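Local coordinates for protein induced by osmotic stress (Scheffersomyces stipitis, PDB 5YW4) that probably reduces carbonyl compounds, haloketones among them, to alcohols with NADPH, as a dihydroflavonol-4-reductase-like member of the NAD(P)-dependent epimerase/dehydratase family, at residues Glu66-His71 / Gln108-Val113; Thr75-Thr80 / Pro115-Val120; Ala173-Val178 / Leu187-Pro192. All coordinates share one frame; numbering follows the deposited sequence.

Contact 1 (Glu66-His71 / Gln108-Val113); sequences EALKKH and QSIKDV
L68 holds its CG anti to its own carbonyl carbon (chi1 -67°) and then runs on extended (chi2 167°), which carries CD1 across to the helix 91-113; from the other side V113 swings CG1 anti to its backbone N (chi1 176°) and brings it back against helix 65-69 at L68. These two helices of the Rossmann fold lie beside each other on the same face of the parallel sheet, both resting on F77 of strand 74-79 through L68 and I110. CD1 of L68 settles against the backbone as well as the side chains of its neighbour. It lies 3.9 Å from I110 N and 4.0 Å from S109 C, so this methyl sits over the peptide link between the two residues. It also meets the CB of S109 at 4.1 Å and the CG1 of I110 at 4.0 Å. The CB of I110 points away from helix 65-69, and its side chain continues into the core, where it also touches I117 and F185.

No hydrogen bond joins the two segments directly, so the contact is apolar packing. V113 completes it with a loose approach, its CG1 lying 4.4 Å from L68 CB; the fit of this methyl beside K69 is doubtful. The hydroxyl of S109 nevertheless ties the helices together, for its main partner is D65, the first residue of helix 65-69; the Y105 carbonyl one turn back is also within hydrogen-bonding reach. On helix 91-113 itself, Q108 NE2 reaches D112 OD1 at 3.1 Å, a bond between side chains one turn apart with the acceptor lying in the amide plane of Q108.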
loop_
_atom_site.group_PDB
_atom_site.type_symbol
_atom_site.label_atom_id
_atom_site.label_comp_id
_atom_site.label_asym_id
_atom_site.label_seq_id
_atom_site.Cartn_x
_atom_site.Cartn_y
_atom_site.Cartn_z
ATOM N N GLU A 66 -3.197 -22.252 -10.765
ATOM C CA GLU A 66 -4.404 -22.946 -10.349
ATOM C C GLU A 66 -5.532 -21.987 -9.945
ATOM O O GLU A 66 -6.686 -22.169 -10.337
ATOM C CB GLU A 66 -4.085 -23.894 -9.194
ATOM C CG GLU A 66 -4.034 -25.343 -9.599
ATOM C CD GLU A 66 -5.342 -25.823 -10.223
ATOM O OE1 GLU A 66 -6.422 -25.486 -9.683
ATOM O OE2 GLU A 66 -5.288 -26.531 -11.254
ATOM N N ALA A 67 -5.192 -20.979 -9.152
ATOM C CA ALA A 67 -6.168 -20.011 -8.678
ATOM C C ALA A 67 -6.819 -19.296 -9.850
ATOM O O ALA A 67 -8.041 -19.161 -9.898
ATOM C CB ALA A 67 -5.498 -19.008 -7.752
ATOM N N LEU A 68 -6.004 -18.845 -10.801
ATOM C CA LEU A 68 -6.529 -18.103 -11.950
ATOM C C LEU A 68 -7.372 -18.987 -12.874
ATOM O O LEU A 68 -8.381 -18.536 -13.410
ATOM C CB LEU A 68 -5.406 -17.409 -12.727
ATOM C CG LEU A 68 -4.728 -16.276 -11.938
ATOM C CD1 LEU A 68 -3.429 -15.815 -12.589
ATOM C CD2 LEU A 68 -5.695 -15.105 -11.764
ATOM N N LYS A 69 -6.953 -20.239 -13.045
ATOM C CA LYS A 69 -7.692 -21.202 -13.867
ATOM C C LYS A 69 -9.091 -21.412 -13.330
ATOM O O LYS A 69 -10.022 -21.657 -14.087
ATOM C CB LYS A 69 -6.962 -22.554 -13.923
ATOM C CG LYS A 69 -5.690 -22.548 -14.760
ATOM C CD LYS A 69 -4.888 -23.836 -14.625
ATOM C CE LYS A 69 -5.471 -24.946 -15.480
ATOM N NZ LYS A 69 -4.633 -26.182 -15.414
ATOM N N LYS A 70 -9.232 -21.326 -12.012
ATOM C CA LYS A 70 -10.526 -21.519 -11.377
ATOM C C LYS A 70 -11.416 -20.282 -11.472
ATOM O O LYS A 70 -12.602 -20.354 -11.161
ATOM C CB LYS A 70 -10.353 -21.932 -9.913
ATOM C CG LYS A 70 -9.508 -23.186 -9.729
ATOM C CD LYS A 70 -9.030 -23.326 -8.283
ATOM C CE LYS A 70 -9.886 -24.299 -7.482
ATOM N NZ LYS A 70 -9.149 -24.798 -6.277
ATOM N N HIS A 71 -10.862 -19.155 -11.920
ATOM C CA HIS A 71 -11.662 -17.930 -11.989
ATOM C C HIS A 71 -11.632 -17.168 -13.320
ATOM O O HIS A 71 -11.085 -16.064 -13.402
ATOM C CB HIS A 71 -11.329 -17.019 -10.799
ATOM C CG HIS A 71 -11.730 -17.608 -9.483
ATOM N ND1 HIS A 71 -12.989 -17.442 -8.949
ATOM C CD2 HIS A 71 -11.056 -18.403 -8.621
ATOM C CE1 HIS A 71 -13.066 -18.091 -7.801
ATOM N NE2 HIS A 71 -11.909 -18.690 -7.583
ATOM N N GLN A 108 3.594 -13.603 -15.235
ATOM C CA GLN A 108 3.706 -14.748 -16.115
ATOM C C GLN A 108 2.465 -15.630 -16.039
ATOM O O GLN A 108 1.998 -16.118 -17.057
ATOM C CB GLN A 108 4.952 -15.570 -15.814
ATOM C CG GLN A 108 5.240 -16.625 -16.879
ATOM C CD GLN A 108 5.716 -16.013 -18.193
ATOM O OE1 GLN A 108 6.677 -15.244 -18.216
ATOM N NE2 GLN A 108 5.046 -16.356 -19.290
ATOM N N SER A 109 1.932 -15.840 -14.837
ATOM C CA SER A 109 0.732 -16.675 -14.674
ATOM C C SER A 109 -0.495 -16.076 -15.361
ATOM O O SER A 109 -1.253 -16.786 -16.032
ATOM C CB SER A 109 0.425 -16.932 -13.194
ATOM O OG SER A 109 1.350 -17.846 -12.649
ATOM N N ILE A 110 -0.692 -14.776 -15.174
ATOM C CA ILE A 110 -1.725 -14.047 -15.904
ATOM C C ILE A 110 -1.588 -14.237 -17.419
ATOM O O ILE A 110 -2.569 -14.530 -18.105
ATOM C CB ILE A 110 -1.739 -12.540 -15.545
ATOM C CG1 ILE A 110 -2.262 -12.318 -14.127
ATOM C CG2 ILE A 110 -2.582 -11.757 -16.521
ATOM C CD1 ILE A 110 -1.756 -11.018 -13.483
ATOM N N LYS A 111 -0.380 -14.094 -17.947
ATOM C CA LYS A 111 -0.192 -14.250 -19.390
ATOM C C LYS A 111 -0.495 -15.686 -19.837
ATOM O O LYS A 111 -1.136 -15.896 -20.867
ATOM C CB LYS A 111 1.224 -13.841 -19.808
ATOM C CG LYS A 111 1.448 -13.823 -21.344
ATOM C CD LYS A 111 2.918 -13.612 -21.701
ATOM C CE LYS A 111 3.211 -13.923 -23.177
ATOM N NZ LYS A 111 2.688 -12.863 -24.085
ATOM N N ASP A 112 -0.038 -16.667 -19.054
ATOM C CA ASP A 112 -0.229 -18.078 -19.391
ATOM C C ASP A 112 -1.694 -18.526 -19.332
ATOM O O ASP A 112 -2.170 -19.208 -20.230
ATOM C CB ASP A 112 0.606 -18.992 -18.476
ATOM C CG ASP A 112 2.103 -18.706 -18.552
ATOM O OD1 ASP A 112 2.572 -18.183 -19.586
ATOM O OD2 ASP A 112 2.819 -19.003 -17.568
ATOM N N VAL A 113 -2.400 -18.141 -18.270
ATOM C CA VAL A 113 -3.678 -18.758 -17.926
ATOM C C VAL A 113 -4.876 -17.800 -17.856
ATOM O O VAL A 113 -6.025 -18.220 -17.753
ATOM C CB VAL A 113 -3.554 -19.513 -16.593
ATOM C CG1 VAL A 113 -4.891 -20.074 -16.168
ATOM C CG2 VAL A 113 -2.527 -20.630 -16.723
#

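Contact 2 (Thr75-Thr80 / Pro115-Val120); sequences TIFLHT and PQITRV. With NAP (NADP nicotinamide-adenine-dinucleotide phosphate), chain B.
I117 lies along the start of strand 74-79 and can be followed outward. Its CB stands 4.0 Å from T75 O, and CG2 comes closer to that same oxygen, at 3.6 Å. I117 CG1 passes the carbonyl carbon T75 C at 4.2 Å. At the tip, CD1 lies 3.9 Å from F77 CB and near the plane of the F77 ring, at its edge; with CG1 beside the backbone N (chi1 -63°), the branch is directed to this buried face. Cut back to an alanine, this position would probably lose the CD1 contact with F77 CB and open a gap at the ring edge.

Just before the second strand, T75 O accepts T118 N at 2.9 Å, with the donor tilted from the carbonyl plane. Parallel pairing starts at I76 and R119 and includes a nearly straight bond from F77 N to R119 O (2.9 Å, 170°). I76 and R119 project together to the other face, CD1 of I76 packing at 3.6 Å on R119 CB, while the guanidinium of R119 goes on to the K251 and A248 carbonyls. Beyond the paired part, T80 O accepts the nicotinamide ribose hydroxyl O3D of NADP at 2.9 Å. The two strands and helix 91-113 form a beta-alpha-beta unit of the Rossmann fold, with NADP at the C-terminal end of strand 74-79.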
loop_
_atom_site.group_PDB
_atom_site.type_symbol
_atom_site.label_atom_id
_atom_site.label_comp_id
_atom_site.label_asym_id
_atom_site.label_seq_id
_atom_site.Cartn_x
_atom_site.Cartn_y
_atom_site.Cartn_z
ATOM N N THR A 75 -11.357 -10.325 -14.779
ATOM C CA THR A 75 -10.730 -9.576 -15.870
ATOM C C THR A 75 -9.765 -8.501 -15.355
ATOM O O THR A 75 -9.189 -7.759 -16.141
ATOM C CB THR A 75 -11.764 -8.889 -16.768
ATOM O OG1 THR A 75 -12.480 -7.900 -16.012
ATOM C CG2 THR A 75 -12.765 -9.924 -17.364
ATOM N N ILE A 76 -9.624 -8.396 -14.038
ATOM C CA ILE A 76 -8.788 -7.350 -13.433
ATOM C C ILE A 76 -7.909 -7.945 -12.339
ATOM O O ILE A 76 -8.390 -8.690 -11.484
ATOM C CB ILE A 76 -9.640 -6.215 -12.790
ATOM C CG1 ILE A 76 -10.680 -5.644 -13.767
ATOM C CG2 ILE A 76 -8.740 -5.130 -12.187
ATOM C CD1 ILE A 76 -10.125 -4.739 -14.845
ATOM N N PHE A 77 -6.622 -7.615 -12.344
ATOM C CA PHE A 77 -5.744 -8.144 -11.309
ATOM C C PHE A 77 -5.004 -7.041 -10.524
ATOM O O PHE A 77 -4.257 -6.248 -11.097
ATOM C CB PHE A 77 -4.765 -9.169 -11.894
ATOM C CG PHE A 77 -4.094 -10.043 -10.863
ATOM C CD1 PHE A 77 -3.115 -9.525 -10.016
ATOM C CD2 PHE A 77 -4.409 -11.390 -10.766
ATOM C CE1 PHE A 77 -2.496 -10.329 -9.072
ATOM C CE2 PHE A 77 -3.785 -12.206 -9.833
ATOM C CZ PHE A 77 -2.819 -11.671 -8.981
ATOM N N LEU A 78 -5.216 -7.018 -9.209
ATOM C CA LEU A 78 -4.544 -6.062 -8.327
ATOM C C LEU A 78 -3.524 -6.795 -7.452
ATOM O O LEU A 78 -3.894 -7.562 -6.549
ATOM C CB LEU A 78 -5.577 -5.336 -7.471
ATOM C CG LEU A 78 -6.757 -4.753 -8.253
ATOM C CD1 LEU A 78 -7.710 -3.976 -7.335
ATOM C CD2 LEU A 78 -6.247 -3.877 -9.393
ATOM N N HIS A 79 -2.240 -6.588 -7.745
ATOM C CA HIS A 79 -1.171 -7.255 -7.024
ATOM C C HIS A 79 -0.700 -6.350 -5.891
ATOM O O HIS A 79 0.020 -5.373 -6.117
ATOM C CB HIS A 79 0.010 -7.556 -7.961
ATOM C CG HIS A 79 1.106 -8.362 -7.322
ATOM N ND1 HIS A 79 0.862 -9.364 -6.409
ATOM C CD2 HIS A 79 2.453 -8.315 -7.479
ATOM C CE1 HIS A 79 2.011 -9.905 -6.030
ATOM N NE2 HIS A 79 2.990 -9.284 -6.661
ATOM N N THR A 80 -1.082 -6.692 -4.672
ATOM C CA THR A 80 -0.739 -5.870 -3.532
ATOM C C THR A 80 0.120 -6.636 -2.539
ATOM O O THR A 80 0.810 -6.027 -1.721
ATOM C CB THR A 80 -2.001 -5.339 -2.823
ATOM O OG1 THR A 80 -2.594 -6.388 -2.048
ATOM C CG2 THR A 80 -3.011 -4.816 -3.837
ATOM N N PRO A 115 -5.736 -14.857 -20.131
ATOM C CA PRO A 115 -5.642 -13.923 -21.252
ATOM C C PRO A 115 -6.810 -12.948 -21.288
ATOM O O PRO A 115 -6.720 -11.943 -21.992
ATOM C CB PRO A 115 -5.705 -14.850 -22.470
ATOM C CG PRO A 115 -6.524 -15.999 -21.998
ATOM C CD PRO A 115 -6.035 -16.226 -20.591
ATOM N N GLN A 116 -7.890 -13.250 -20.564
ATOM C CA GLN A 116 -9.033 -12.339 -20.444
ATOM C C GLN A 116 -8.753 -11.125 -19.547
ATOM O O GLN A 116 -9.497 -10.143 -19.566
ATOM C CB GLN A 116 -10.251 -13.079 -19.907
ATOM C CG GLN A 116 -10.238 -13.255 -18.405
ATOM C CD GLN A 116 -9.506 -14.493 -17.953
ATOM O OE1 GLN A 116 -8.777 -15.132 -18.719
ATOM N NE2 GLN A 116 -9.687 -14.837 -16.680
ATOM N N ILE A 117 -7.693 -11.189 -18.751
ATOM C CA ILE A 117 -7.356 -10.051 -17.894
ATOM C C ILE A 117 -6.920 -8.862 -18.752
ATOM O O ILE A 117 -5.968 -8.952 -19.525
ATOM C CB ILE A 117 -6.326 -10.422 -16.832
ATOM C CG1 ILE A 117 -6.919 -11.483 -15.901
ATOM C CG2 ILE A 117 -5.885 -9.184 -16.040
ATOM C CD1 ILE A 117 -6.207 -11.639 -14.573
ATOM N N THR A 118 -7.652 -7.758 -18.627
ATOM C CA THR A 118 -7.386 -6.544 -19.404
ATOM C C THR A 118 -6.559 -5.489 -18.634
ATOM O O THR A 118 -5.970 -4.598 -19.228
ATOM C CB THR A 118 -8.708 -5.877 -19.799
ATOM O OG1 THR A 118 -9.418 -5.497 -18.603
ATOM C CG2 THR A 118 -9.581 -6.828 -20.610
ATOM N N ARG A 119 -6.583 -5.552 -17.310
ATOM C CA ARG A 119 -5.917 -4.532 -16.490
ATOM C C ARG A 119 -5.208 -5.171 -15.326
ATOM O O ARG A 119 -5.765 -6.013 -14.632
ATOM C CB ARG A 119 -6.908 -3.488 -15.947
ATOM C CG ARG A 119 -7.590 -2.639 -17.008
ATOM C CD ARG A 119 -6.588 -1.857 -17.829
ATOM N NE ARG A 119 -6.253 -0.598 -17.191
ATOM C CZ ARG A 119 -6.937 0.522 -17.385
ATOM N NH1 ARG A 119 -7.973 0.514 -18.213
ATOM N NH2 ARG A 119 -6.589 1.641 -16.760
ATOM N N VAL A 120 -3.974 -4.748 -15.098
ATOM C CA VAL A 120 -3.234 -5.205 -13.948
ATOM C C VAL A 120 -2.717 -3.962 -13.257
ATOM O O VAL A 120 -2.214 -3.047 -13.906
ATOM C CB VAL A 120 -2.027 -6.090 -14.335
ATOM C CG1 VAL A 120 -1.157 -6.347 -13.101
ATOM C CG2 VAL A 120 -2.494 -7.390 -14.944
HETATM P PA NAP B . 0.545 -5.318 5.041
HETATM O O1A NAP B . -0.650 -4.853 5.839
HETATM O O2A NAP B . 1.726 -5.943 5.745
HETATM O O5B NAP B . 0.030 -6.346 3.914
HETATM C C5B NAP B . 0.880 -7.389 3.442
HETATM C C4B NAP B . 0.038 -8.576 2.992
HETATM O O4B NAP B . 0.734 -9.317 1.985
HETATM C C3B NAP B . -0.258 -9.522 4.147
HETATM O O3B NAP B . -1.667 -9.615 4.376
HETATM C C2B NAP B . 0.312 -10.869 3.749
HETATM O O2B NAP B . -0.711 -11.859 3.714
HETATM C C1B NAP B . 0.929 -10.681 2.371
HETATM N N9A NAP B . 2.379 -10.997 2.414
HETATM C C8A NAP B . 3.328 -10.246 3.007
HETATM N N7A NAP B . 4.551 -10.819 2.863
HETATM C C5A NAP B . 4.391 -11.959 2.165
HETATM C C6A NAP B . 5.272 -13.041 1.666
HETATM N N6A NAP B . 6.608 -13.018 1.890
HETATM N N1A NAP B . 4.696 -14.052 0.978
HETATM C C2A NAP B . 3.370 -14.095 0.742
HETATM N N3A NAP B . 2.519 -13.144 1.169
HETATM C C4A NAP B . 2.956 -12.071 1.872
HETATM O O3 NAP B . 1.080 -4.077 4.165
HETATM P PN NAP B . 0.085 -2.880 3.751
HETATM O O1N NAP B . 0.296 -1.737 4.715
HETATM O O2N NAP B . -1.296 -3.459 3.559
HETATM O O5D NAP B . 0.651 -2.435 2.311
HETATM C C5D NAP B . 0.107 -2.993 1.117
HETATM C C4D NAP B . 1.162 -2.990 0.017
HETATM O O4D NAP B . 1.356 -1.660 -0.475
HETATM C C3D NAP B . 2.504 -3.499 0.520
HETATM O O3D NAP B . 2.864 -4.717 -0.140
HETATM C C2D NAP B . 3.513 -2.408 0.221
HETATM O O2D NAP B . 4.543 -2.894 -0.645
HETATM C C1D NAP B . 2.736 -1.282 -0.446
HETATM N N1N NAP B . 2.902 -0.036 0.305
HETATM C C2N NAP B . 2.668 -0.021 1.625
HETATM C C3N NAP B . 2.819 1.151 2.357
HETATM C C7N NAP B . 2.556 1.158 3.834
HETATM O O7N NAP B . 3.381 1.650 4.586
HETATM N N7N NAP B . 1.422 0.625 4.287
HETATM C C4N NAP B . 3.215 2.313 1.711
HETATM C C5N NAP B . 3.450 2.272 0.345
HETATM C C6N NAP B . 3.285 1.074 -0.342
HETATM P P2B NAP B . -1.010 -12.773 5.007
HETATM O O1X NAP B . -1.640 -14.019 4.433
HETATM O O2X NAP B . 0.353 -12.990 5.620
HETATM O O3X NAP B . -1.943 -11.929 5.842
#

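Contact 3 (Ala173-Val178 / Leu187-Pro192); sequences AAWEFV and LSTVNP. With NAP (NADP nicotinamide-adenine-dinucleotide phosphate), chain B.
Helix 159-181 leads back over the sheet into strand 186-192, closing the beta-alpha-beta crossover that starts from strand 119-123 in this Rossmann fold. Over the two segments, helix and strand run almost antiparallel, at 171°, with their axes 9.5 Å apart at closest approach. Nearer its N-terminus, the same helix carries Y163 and K167, two NADP-binding residues spaced as in the YxxxK motif of the family.

The contact is built round L187 and W175. CG of L187 lies anti to its backbone N (chi1 174°), which raises the isobutyl group to the helix. Its CD2 sits over one face of the indole in a CH-pi contact, 3.8 Å from the centroid of the six-membered ring and 18° off the normal. The same methyl, L187 CD2, lies 3.5 Å from A174 O, so it is held between the helix backbone and the tryptophan. V178 closes the end next to L187, its CG2 placed 3.6 Å from L187 CB.

Further along the strand, T189 CG2 comes obliquely to the indole, 3.3 Å from W175 CZ2. A carboxylate one turn earlier in the helix draws the polar groups together: E171 bonds W175 NE1 through OE2 and N191 ND2 through OE1, which fixes the turn of the indole and anchors the strand to the helix. The T189 hydroxyl lies within hydrogen-bonding reach of both E171 OE2 and N191 OD1. S188 points to the opposite face, where its OG binds the A248 carbonyl of helix 238-250. The strand ends at the cofactor, with P192 CG only 3.3 Å from C5N of the NADP nicotinamide ring.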
loop_
_atom_site.group_PDB
_atom_site.type_symbol
_atom_site.label_atom_id
_atom_site.label_comp_id
_atom_site.label_asym_id
_atom_site.label_seq_id
_atom_site.Cartn_x
_atom_site.Cartn_y
_atom_site.Cartn_z
ATOM N N ALA A 173 10.655 -4.831 -12.823
ATOM C CA ALA A 173 10.400 -6.114 -13.445
ATOM C C ALA A 173 9.008 -6.114 -14.058
ATOM O O ALA A 173 8.778 -6.698 -15.114
ATOM C CB ALA A 173 10.538 -7.226 -12.419
ATOM N N ALA A 174 8.086 -5.436 -13.384
ATOM C CA ALA A 174 6.732 -5.295 -13.875
ATOM C C ALA A 174 6.733 -4.553 -15.216
ATOM O O ALA A 174 6.084 -5.008 -16.161
ATOM C CB ALA A 174 5.851 -4.583 -12.851
ATOM N N TRP A 175 7.446 -3.427 -15.312
ATOM C CA TRP A 175 7.427 -2.668 -16.565
ATOM C C TRP A 175 8.225 -3.396 -17.631
ATOM O O TRP A 175 7.938 -3.271 -18.816
ATOM C CB TRP A 175 7.969 -1.245 -16.415
ATOM C CG TRP A 175 7.111 -0.385 -15.552
ATOM C CD1 TRP A 175 7.407 0.062 -14.292
ATOM C CD2 TRP A 175 5.808 0.115 -15.861
ATOM N NE1 TRP A 175 6.370 0.815 -13.802
ATOM C CE2 TRP A 175 5.368 0.860 -14.738
ATOM C CE3 TRP A 175 4.964 0.011 -16.972
ATOM C CZ2 TRP A 175 4.128 1.499 -14.695
ATOM C CZ3 TRP A 175 3.724 0.648 -16.931
ATOM C CH2 TRP A 175 3.320 1.381 -15.797
ATOM N N GLU A 176 9.225 -4.153 -17.201
ATOM C CA GLU A 176 10.067 -4.879 -18.143
ATOM C C GLU A 176 9.284 -6.054 -18.737
ATOM O O GLU A 176 9.396 -6.344 -19.927
ATOM C CB GLU A 176 11.366 -5.330 -17.473
ATOM C CG GLU A 176 12.294 -6.096 -18.377
ATOM C CD GLU A 176 13.209 -7.027 -17.603
ATOM O OE1 GLU A 176 12.837 -7.432 -16.476
ATOM O OE2 GLU A 176 14.297 -7.355 -18.119
ATOM N N PHE A 177 8.463 -6.701 -17.908
ATOM C CA PHE A 177 7.565 -7.758 -18.378
ATOM C C PHE A 177 6.633 -7.274 -19.472
ATOM O O PHE A 177 6.495 -7.914 -20.508
ATOM C CB PHE A 177 6.717 -8.332 -17.233
ATOM C CG PHE A 177 5.782 -9.426 -17.676
ATOM C CD1 PHE A 177 4.498 -9.131 -18.105
ATOM C CD2 PHE A 177 6.195 -10.744 -17.682
ATOM C CE1 PHE A 177 3.651 -10.130 -18.534
ATOM C CE2 PHE A 177 5.341 -11.753 -18.103
ATOM C CZ PHE A 177 4.074 -11.445 -18.528
ATOM N N VAL A 178 5.962 -6.155 -19.224
ATOM C CA VAL A 178 5.096 -5.557 -20.223
ATOM C C VAL A 178 5.814 -5.265 -21.549
ATOM O O VAL A 178 5.285 -5.557 -22.616
ATOM C CB VAL A 178 4.383 -4.298 -19.679
ATOM C CG1 VAL A 178 3.836 -3.457 -20.812
ATOM C CG2 VAL A 178 3.264 -4.698 -18.707
ATOM N N LEU A 187 -0.755 -2.207 -17.940
ATOM C CA LEU A 187 -0.229 -2.118 -16.590
ATOM C C LEU A 187 -0.258 -0.688 -16.061
ATOM O O LEU A 187 -0.069 0.278 -16.795
ATOM C CB LEU A 187 1.205 -2.654 -16.527
ATOM C CG LEU A 187 1.937 -2.501 -15.190
ATOM C CD1 LEU A 187 1.305 -3.366 -14.108
ATOM C CD2 LEU A 187 3.419 -2.850 -15.357
ATOM N N SER A 188 -0.499 -0.574 -14.767
ATOM C CA SER A 188 -0.403 0.697 -14.091
ATOM C C SER A 188 0.123 0.386 -12.691
ATOM O O SER A 188 -0.102 -0.720 -12.186
ATOM C CB SER A 188 -1.781 1.377 -14.061
ATOM O OG SER A 188 -2.544 0.875 -12.989
ATOM N N THR A 189 0.857 1.324 -12.088
ATOM C CA THR A 189 1.362 1.122 -10.736
ATOM C C THR A 189 0.836 2.208 -9.818
ATOM O O THR A 189 0.606 3.341 -10.252
ATOM C CB THR A 189 2.919 1.135 -10.671
ATOM O OG1 THR A 189 3.408 2.475 -10.830
ATOM C CG2 THR A 189 3.521 0.233 -11.750
ATOM N N VAL A 190 0.620 1.862 -8.556
ATOM C CA VAL A 190 0.305 2.885 -7.564
ATOM C C VAL A 190 1.495 2.973 -6.599
ATOM O O VAL A 190 1.964 1.956 -6.078
ATOM C CB VAL A 190 -0.993 2.599 -6.802
ATOM C CG1 VAL A 190 -1.279 3.723 -5.801
ATOM C CG2 VAL A 190 -2.186 2.412 -7.768
ATOM N N ASN A 191 1.991 4.185 -6.386
ATOM C CA ASN A 191 3.187 4.392 -5.555
ATOM C C ASN A 191 2.846 5.302 -4.357
ATOM O O ASN A 191 2.847 6.532 -4.473
ATOM C CB ASN A 191 4.309 5.004 -6.400
ATOM C CG ASN A 191 4.667 4.141 -7.619
ATOM O OD1 ASN A 191 3.847 3.929 -8.514
ATOM N ND2 ASN A 191 5.886 3.636 -7.640
ATOM N N PRO A 192 2.519 4.700 -3.210
ATOM C CA PRO A 192 2.146 5.568 -2.091
ATOM C C PRO A 192 3.283 5.810 -1.102
ATOM O O PRO A 192 4.286 5.095 -1.058
ATOM C CB PRO A 192 1.013 4.792 -1.415
ATOM C CG PRO A 192 1.199 3.335 -1.853
ATOM C CD PRO A 192 2.342 3.284 -2.869
HETATM P PA NAP B . 0.545 -5.318 5.041
HETATM O O1A NAP B . -0.650 -4.853 5.839
HETATM O O2A NAP B . 1.726 -5.943 5.745
HETATM O O5B NAP B . 0.030 -6.346 3.914
HETATM C C5B NAP B . 0.880 -7.389 3.442
HETATM C C4B NAP B . 0.038 -8.576 2.992
HETATM O O4B NAP B . 0.734 -9.317 1.985
HETATM C C3B NAP B . -0.258 -9.522 4.147
HETATM O O3B NAP B . -1.667 -9.615 4.376
HETATM C C2B NAP B . 0.312 -10.869 3.749
HETATM O O2B NAP B . -0.711 -11.859 3.714
HETATM C C1B NAP B . 0.929 -10.681 2.371
HETATM N N9A NAP B . 2.379 -10.997 2.414
HETATM C C8A NAP B . 3.328 -10.246 3.007
HETATM N N7A NAP B . 4.551 -10.819 2.863
HETATM C C5A NAP B . 4.391 -11.959 2.165
HETATM C C6A NAP B . 5.272 -13.041 1.666
HETATM N N6A NAP B . 6.608 -13.018 1.890
HETATM N N1A NAP B . 4.696 -14.052 0.978
HETATM C C2A NAP B . 3.370 -14.095 0.742
HETATM N N3A NAP B . 2.519 -13.144 1.169
HETATM C C4A NAP B . 2.956 -12.071 1.872
HETATM O O3 NAP B . 1.080 -4.077 4.165
HETATM P PN NAP B . 0.085 -2.880 3.751
HETATM O O1N NAP B . 0.296 -1.737 4.715
HETATM O O2N NAP B . -1.296 -3.459 3.559
HETATM O O5D NAP B . 0.651 -2.435 2.311
HETATM C C5D NAP B . 0.107 -2.993 1.117
HETATM C C4D NAP B . 1.162 -2.990 0.017
HETATM O O4D NAP B . 1.356 -1.660 -0.475
HETATM C C3D NAP B . 2.504 -3.499 0.520
HETATM O O3D NAP B . 2.864 -4.717 -0.140
HETATM C C2D NAP B . 3.513 -2.408 0.221
HETATM O O2D NAP B . 4.543 -2.894 -0.645
HETATM C C1D NAP B . 2.736 -1.282 -0.446
HETATM N N1N NAP B . 2.902 -0.036 0.305
HETATM C C2N NAP B . 2.668 -0.021 1.625
HETATM C C3N NAP B . 2.819 1.151 2.357
HETATM C C7N NAP B . 2.556 1.158 3.834
HETATM O O7N NAP B . 3.381 1.650 4.586
HETATM N N7N NAP B . 1.422 0.625 4.287
HETATM C C4N NAP B . 3.215 2.313 1.711
HETATM C C5N NAP B . 3.450 2.272 0.345
HETATM C C6N NAP B . 3.285 1.074 -0.342
HETATM P P2B NAP B . -1.010 -12.773 5.007
HETATM O O1X NAP B . -1.640 -14.019 4.433
HETATM O O2X NAP B . 0.353 -12.990 5.620
HETATM O O3X NAP B . -1.943 -11.929 5.842
#

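In the fold
All three contacts belong to one Rossmann fold. Contacts 1 and 2 have centres about 10 Å apart and alternate along the chain: helix 65-69 leads into strand 74-79, and helix 91-113 into the stretch before strand 119-123. They meet where I110 CD1 packs on F77 CG at 3.6 Å. Contact 3 follows later in the sequence, its centre about 12 Å from contact 2's and about 19 Å from contact 1's. Strands 119-123 and 186-192 are neighbours in the sheet, so contacts 2 and 3 adjoin, V120 O lying 3.1 Å from S188 N in a probable hydrogen bond, and both reach NADP, through T80 and P192. Contact 1 lies farther out, among the flanking helices.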